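PDB 2DDZ: 190aa long hypothetical protein from Pyrococcus horikoshii, which is of unknown function but assembles as a hexamer and belongs to a family placed with the class II tRNA synthetases. Local coordinates for residues E[34-46]-E[63-77]. Sequence-based numbering, arbitrary orientation.
Sequences GDSLVVFRGKCNV and IKGDDMVHYILELFW
F40 and H70, a hydrogen-bonded antiparallel pair, form the main bump and hollow of this contact. The phenyl ring, with its CG wedged between backbone N and carbonyl carbon (chi1 53°), leans over its neighbour, and H70 CB sits under one face, 3.5 Å from the F40 ring centroid. I72 CD1 meets the ring edge, 3.2 Å from F40 CE1. The imidazole is slid aside, its plane 29° from the phenyl; C44 CB fits at its edge, H70 CE1 lying 3.8 Å away, and M68 SD closes on the same CB. H70 ND1 is hydrogen-bonded to H135 NE2. On the other face V39 CG2 packs on Y71 CD2 (3.8 Å), and Y71 reaches F164 of helix 161-184. At one end the D35 carboxylate accepts F76 N at OD1 (2.8 Å) and W77 NE1 at OD2 (2.9 Å), both syn but tilted from its plane, while L75 CD2 rests against its CG. With an alanine here instead, F76 N and the indole N-H would probably lose these acceptors, and L75 CD2 its support. Beyond G42 the register slips by one residue, and 63-77 turns a corner at D66 and D67. The arrangement is an antiparallel strand pair with a beta bulge, inside the mixed sheet of this DUF366 family protein.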
loop_
_atom_site.group_PDB
_atom_site.type_symbol
_atom_site.label_atom_id
_atom_site.label_comp_id
_atom_site.label_asym_id
_atom_site.label_seq_id
_atom_site.Cartn_x
_atom_site.Cartn_y
_atom_site.Cartn_z
ATOM N N GLY E 34 9.968 -17.388 5.043
ATOM C CA GLY E 34 9.700 -16.659 3.810
ATOM C C GLY E 34 8.785 -17.301 2.785
ATOM O O GLY E 34 8.026 -18.221 3.090
ATOM N N ASP E 35 8.846 -16.801 1.555
ATOM C CA ASP E 35 8.009 -17.334 0.492
ATOM C C ASP E 35 8.190 -18.838 0.390
ATOM O O ASP E 35 9.323 -19.329 0.360
ATOM C CB ASP E 35 8.356 -16.662 -0.841
ATOM C CG ASP E 35 7.967 -15.190 -0.865
ATOM O OD1 ASP E 35 7.370 -14.732 0.136
ATOM O OD2 ASP E 35 8.246 -14.497 -1.871
ATOM N N SER E 36 7.076 -19.574 0.346
ATOM C CA SER E 36 7.164 -21.024 0.250
ATOM C C SER E 36 5.968 -21.768 -0.341
ATOM O O SER E 36 4.832 -21.282 -0.372
ATOM C CB SER E 36 7.468 -21.625 1.626
ATOM O OG SER E 36 6.354 -21.513 2.492
ATOM N N LEU E 37 6.263 -22.977 -0.806
ATOM C CA LEU E 37 5.276 -23.870 -1.368
ATOM C C LEU E 37 5.523 -25.211 -0.678
ATOM O O LEU E 37 6.641 -25.724 -0.690
ATOM C CB LEU E 37 5.462 -23.991 -2.884
ATOM C CG LEU E 37 4.623 -25.073 -3.583
ATOM C CD1 LEU E 37 3.122 -24.838 -3.384
ATOM C CD2 LEU E 37 4.973 -25.073 -5.049
ATOM N N VAL E 38 4.483 -25.741 -0.041
ATOM C CA VAL E 38 4.554 -27.019 0.655
ATOM C C VAL E 38 3.560 -27.956 -0.018
ATOM O O VAL E 38 2.371 -27.663 -0.094
ATOM C CB VAL E 38 4.167 -26.881 2.140
ATOM C CG1 VAL E 38 4.254 -28.247 2.831
ATOM C CG2 VAL E 38 5.083 -25.877 2.826
ATOM N N VAL E 39 4.055 -29.087 -0.501
ATOM C CA VAL E 39 3.215 -30.059 -1.191
ATOM C C VAL E 39 3.133 -31.349 -0.410
ATOM O O VAL E 39 4.148 -31.911 -0.001
ATOM C CB VAL E 39 3.770 -30.334 -2.590
ATOM C CG1 VAL E 39 2.888 -31.316 -3.327
ATOM C CG2 VAL E 39 3.880 -29.011 -3.353
ATOM N N PHE E 40 1.909 -31.809 -0.193
ATOM C CA PHE E 40 1.686 -33.044 0.530
ATOM C C PHE E 40 0.464 -33.783 0.002
ATOM O O PHE E 40 -0.225 -33.317 -0.912
ATOM C CB PHE E 40 1.514 -32.769 2.024
ATOM C CG PHE E 40 0.458 -31.747 2.341
ATOM C CD1 PHE E 40 0.654 -30.409 2.012
ATOM C CD2 PHE E 40 -0.724 -32.113 2.983
ATOM C CE1 PHE E 40 -0.298 -29.435 2.350
ATOM C CE2 PHE E 40 -1.691 -31.144 3.329
ATOM C CZ PHE E 40 -1.480 -29.804 3.002
ATOM N N ARG E 41 0.202 -34.949 0.585
ATOM C CA ARG E 41 -0.928 -35.771 0.196
ATOM C C ARG E 41 -1.676 -36.231 1.444
ATOM O O ARG E 41 -1.079 -36.427 2.508
ATOM C CB ARG E 41 -0.445 -36.975 -0.622
ATOM C CG ARG E 41 -1.550 -37.823 -1.236
ATOM C CD ARG E 41 -0.948 -38.992 -2.024
ATOM N NE ARG E 41 -1.952 -39.909 -2.569
ATOM C CZ ARG E 41 -1.669 -41.029 -3.236
ATOM N NH1 ARG E 41 -0.408 -41.384 -3.447
ATOM N NH2 ARG E 41 -2.648 -41.796 -3.694
ATOM N N GLY E 42 -2.990 -36.381 1.316
ATOM C CA GLY E 42 -3.780 -36.806 2.453
ATOM C C GLY E 42 -5.258 -36.581 2.228
ATOM O O GLY E 42 -5.691 -36.322 1.099
ATOM N N LYS E 43 -6.029 -36.686 3.305
ATOM C CA LYS E 43 -7.471 -36.494 3.251
ATOM C C LYS E 43 -7.823 -35.013 3.234
ATOM O O LYS E 43 -7.018 -34.153 3.616
ATOM C CB LYS E 43 -8.140 -37.126 4.472
ATOM C CG LYS E 43 -7.932 -38.618 4.610
ATOM C CD LYS E 43 -8.564 -39.138 5.892
ATOM C CE LYS E 43 -8.283 -40.621 6.067
ATOM N NZ LYS E 43 -6.812 -40.900 6.103
ATOM N N CYS E 44 -9.043 -34.726 2.801
ATOM C CA CYS E 44 -9.532 -33.359 2.750
ATOM C C CYS E 44 -10.893 -33.273 3.425
ATOM O O CYS E 44 -11.883 -33.779 2.903
ATOM C CB CYS E 44 -9.654 -32.885 1.301
ATOM S SG CYS E 44 -10.341 -31.215 1.137
ATOM N N ASN E 45 -10.934 -32.659 4.600
ATOM C CA ASN E 45 -12.186 -32.482 5.313
ATOM C C ASN E 45 -12.101 -31.120 5.989
ATOM O O ASN E 45 -11.630 -30.986 7.124
ATOM C CB ASN E 45 -12.391 -33.603 6.330
ATOM C CG ASN E 45 -13.739 -33.520 7.016
ATOM O OD1 ASN E 45 -14.703 -32.995 6.454
ATOM N ND2 ASN E 45 -13.818 -34.044 8.230
ATOM N N VAL E 46 -12.559 -30.103 5.266
ATOM C CA VAL E 46 -12.494 -28.727 5.740
ATOM C C VAL E 46 -13.502 -28.361 6.801
ATOM O O VAL E 46 -14.701 -28.438 6.574
ATOM C CB VAL E 46 -12.657 -27.714 4.574
ATOM C CG1 VAL E 46 -12.441 -26.292 5.089
ATOM C CG2 VAL E 46 -11.680 -28.032 3.461
ATOM N N ILE E 63 -16.564 -29.805 1.917
ATOM C CA ILE E 63 -15.340 -29.870 1.135
ATOM C C ILE E 63 -14.632 -31.122 1.656
ATOM O O ILE E 63 -13.885 -31.064 2.637
ATOM C CB ILE E 63 -14.450 -28.622 1.351
ATOM C CG1 ILE E 63 -15.272 -27.347 1.167
ATOM C CG2 ILE E 63 -13.341 -28.596 0.315
ATOM C CD1 ILE E 63 -15.850 -27.194 -0.231
ATOM N N LYS E 64 -14.891 -32.256 1.009
ATOM C CA LYS E 64 -14.302 -33.528 1.423
ATOM C C LYS E 64 -13.715 -34.391 0.309
ATOM O O LYS E 64 -14.067 -34.266 -0.867
ATOM C CB LYS E 64 -15.332 -34.373 2.173
ATOM C CG LYS E 64 -15.756 -33.840 3.524
ATOM C CD LYS E 64 -16.767 -34.790 4.159
ATOM C CE LYS E 64 -17.223 -34.306 5.525
ATOM N NZ LYS E 64 -18.193 -35.254 6.143
ATOM N N GLY E 65 -12.824 -35.287 0.719
ATOM C CA GLY E 65 -12.171 -36.212 -0.186
ATOM C C GLY E 65 -11.340 -37.098 0.710
ATOM O O GLY E 65 -10.964 -36.670 1.805
ATOM N N ASP E 66 -11.064 -38.327 0.288
ATOM C CA ASP E 66 -10.256 -39.209 1.122
ATOM C C ASP E 66 -8.794 -39.197 0.706
ATOM O O ASP E 66 -7.918 -39.545 1.493
ATOM C CB ASP E 66 -10.792 -40.646 1.081
ATOM C CG ASP E 66 -12.137 -40.795 1.786
ATOM O OD1 ASP E 66 -12.275 -40.325 2.943
ATOM O OD2 ASP E 66 -13.056 -41.392 1.185
ATOM N N ASP E 67 -8.531 -38.784 -0.528
ATOM C CA ASP E 67 -7.169 -38.759 -1.033
ATOM C C ASP E 67 -6.975 -37.608 -2.018
ATOM O O ASP E 67 -7.514 -37.625 -3.128
ATOM C CB ASP E 67 -6.867 -40.095 -1.701
ATOM C CG ASP E 67 -5.396 -40.316 -1.908
ATOM O OD1 ASP E 67 -4.615 -39.952 -1.000
ATOM O OD2 ASP E 67 -5.025 -40.867 -2.966
ATOM N N MET E 68 -6.168 -36.628 -1.618
ATOM C CA MET E 68 -5.939 -35.439 -2.440
ATOM C C MET E 68 -4.497 -34.942 -2.335
ATOM O O MET E 68 -3.836 -35.132 -1.308
ATOM C CB MET E 68 -6.912 -34.341 -1.958
ATOM C CG MET E 68 -7.062 -33.067 -2.802
ATOM S SD MET E 68 -8.218 -31.861 -2.057
ATOM C CE MET E 68 -9.618 -32.399 -2.704
ATOM N N VAL E 69 -4.006 -34.330 -3.411
ATOM C CA VAL E 69 -2.672 -33.727 -3.430
ATOM C C VAL E 69 -2.919 -32.247 -3.076
ATOM O O VAL E 69 -3.663 -31.548 -3.778
ATOM C CB VAL E 69 -2.009 -33.808 -4.833
ATOM C CG1 VAL E 69 -0.740 -32.966 -4.858
ATOM C CG2 VAL E 69 -1.662 -35.255 -5.170
ATOM N N HIS E 70 -2.311 -31.779 -1.991
ATOM C CA HIS E 70 -2.500 -30.400 -1.538
ATOM C C HIS E 70 -1.314 -29.490 -1.809
ATOM O O HIS E 70 -0.152 -29.906 -1.690
ATOM C CB HIS E 70 -2.778 -30.379 -0.028
ATOM C CG HIS E 70 -3.988 -31.160 0.380
ATOM N ND1 HIS E 70 -5.273 -30.691 0.202
ATOM C CD2 HIS E 70 -4.110 -32.383 0.952
ATOM C CE1 HIS E 70 -6.134 -31.590 0.646
ATOM N NE2 HIS E 70 -5.453 -32.627 1.107
ATOM N N TYR E 71 -1.604 -28.244 -2.167
ATOM C CA TYR E 71 -0.545 -27.264 -2.399
ATOM C C TYR E 71 -0.839 -26.073 -1.518
ATOM O O TYR E 71 -1.898 -25.464 -1.629
ATOM C CB TYR E 71 -0.494 -26.779 -3.852
ATOM C CG TYR E 71 -0.305 -27.859 -4.879
ATOM C CD1 TYR E 71 -1.351 -28.719 -5.204
ATOM C CD2 TYR E 71 0.915 -28.015 -5.546
ATOM C CE1 TYR E 71 -1.198 -29.710 -6.171
ATOM C CE2 TYR E 71 1.082 -29.012 -6.521
ATOM C CZ TYR E 71 0.013 -29.853 -6.825
ATOM O OH TYR E 71 0.143 -30.829 -7.780
ATOM N N ILE E 72 0.091 -25.746 -0.636
ATOM C CA ILE E 72 -0.093 -24.609 0.238
ATOM C C ILE E 72 0.993 -23.610 -0.047
ATOM O O ILE E 72 2.177 -23.862 0.165
ATOM C CB ILE E 72 -0.071 -25.019 1.701
ATOM C CG1 ILE E 72 -1.403 -25.680 2.033
ATOM C CG2 ILE E 72 0.155 -23.803 2.596
ATOM C CD1 ILE E 72 -1.305 -26.521 3.226
ATOM N N LEU E 73 0.560 -22.467 -0.553
ATOM C CA LEU E 73 1.455 -21.406 -0.920
ATOM C C LEU E 73 1.335 -20.180 -0.021
ATOM O O LEU E 73 0.231 -19.776 0.351
ATOM C CB LEU E 73 1.176 -21.029 -2.368
ATOM C CG LEU E 73 1.971 -19.865 -2.945
ATOM C CD1 LEU E 73 3.452 -20.204 -2.921
ATOM C CD2 LEU E 73 1.496 -19.594 -4.358
ATOM N N GLU E 74 2.482 -19.613 0.352
ATOM C CA GLU E 74 2.504 -18.398 1.156
ATOM C C GLU E 74 3.544 -17.438 0.592
ATOM O O GLU E 74 4.701 -17.786 0.394
ATOM C CB GLU E 74 2.796 -18.676 2.633
ATOM C CG GLU E 74 2.604 -17.424 3.510
ATOM C CD GLU E 74 2.390 -17.750 4.988
ATOM O OE1 GLU E 74 2.898 -18.787 5.452
ATOM O OE2 GLU E 74 1.732 -16.958 5.698
ATOM N N LEU E 75 3.095 -16.224 0.310
ATOM C CA LEU E 75 3.954 -15.197 -0.246
ATOM C C LEU E 75 3.856 -13.923 0.579
ATOM O O LEU E 75 2.779 -13.343 0.755
ATOM C CB LEU E 75 3.556 -14.907 -1.701
ATOM C CG LEU E 75 3.676 -16.087 -2.667
ATOM C CD1 LEU E 75 3.299 -15.649 -4.057
ATOM C CD2 LEU E 75 5.106 -16.615 -2.652
ATOM N N PHE E 76 4.997 -13.488 1.079
ATOM C CA PHE E 76 5.049 -12.292 1.879
ATOM C C PHE E 76 5.224 -11.077 0.984
ATOM O O PHE E 76 6.273 -10.434 0.947
ATOM C CB PHE E 76 6.171 -12.422 2.904
ATOM C CG PHE E 76 5.937 -13.533 3.887
ATOM C CD1 PHE E 76 6.270 -14.849 3.565
ATOM C CD2 PHE E 76 5.329 -13.270 5.118
ATOM C CE1 PHE E 76 5.999 -15.893 4.463
ATOM C CE2 PHE E 76 5.055 -14.306 6.026
ATOM C CZ PHE E 76 5.389 -15.617 5.697
ATOM N N TRP E 77 4.169 -10.797 0.239
ATOM C CA TRP E 77 4.121 -9.676 -0.675
ATOM C C TRP E 77 3.057 -8.784 -0.091
ATOM O O TRP E 77 2.598 -9.029 1.018
ATOM C CB TRP E 77 3.698 -10.163 -2.062
ATOM C CG TRP E 77 4.641 -11.179 -2.642
ATOM C CD1 TRP E 77 5.813 -11.627 -2.090
ATOM C CD2 TRP E 77 4.525 -11.828 -3.912
ATOM N NE1 TRP E 77 6.434 -12.506 -2.942
ATOM C CE2 TRP E 77 5.665 -12.648 -4.068
ATOM C CE3 TRP E 77 3.570 -11.794 -4.937
ATOM C CZ2 TRP E 77 5.877 -13.425 -5.210
ATOM C CZ3 TRP E 77 3.780 -12.567 -6.070
ATOM C CH2 TRP E 77 4.926 -13.372 -6.197
HETATM O O HOH W 1 8.973 -11.836 -0.242
HETATM O O HOH W 2 3.458 -22.412 2.428
HETATM O O HOH W 3 -16.642 -29.836 4.951
#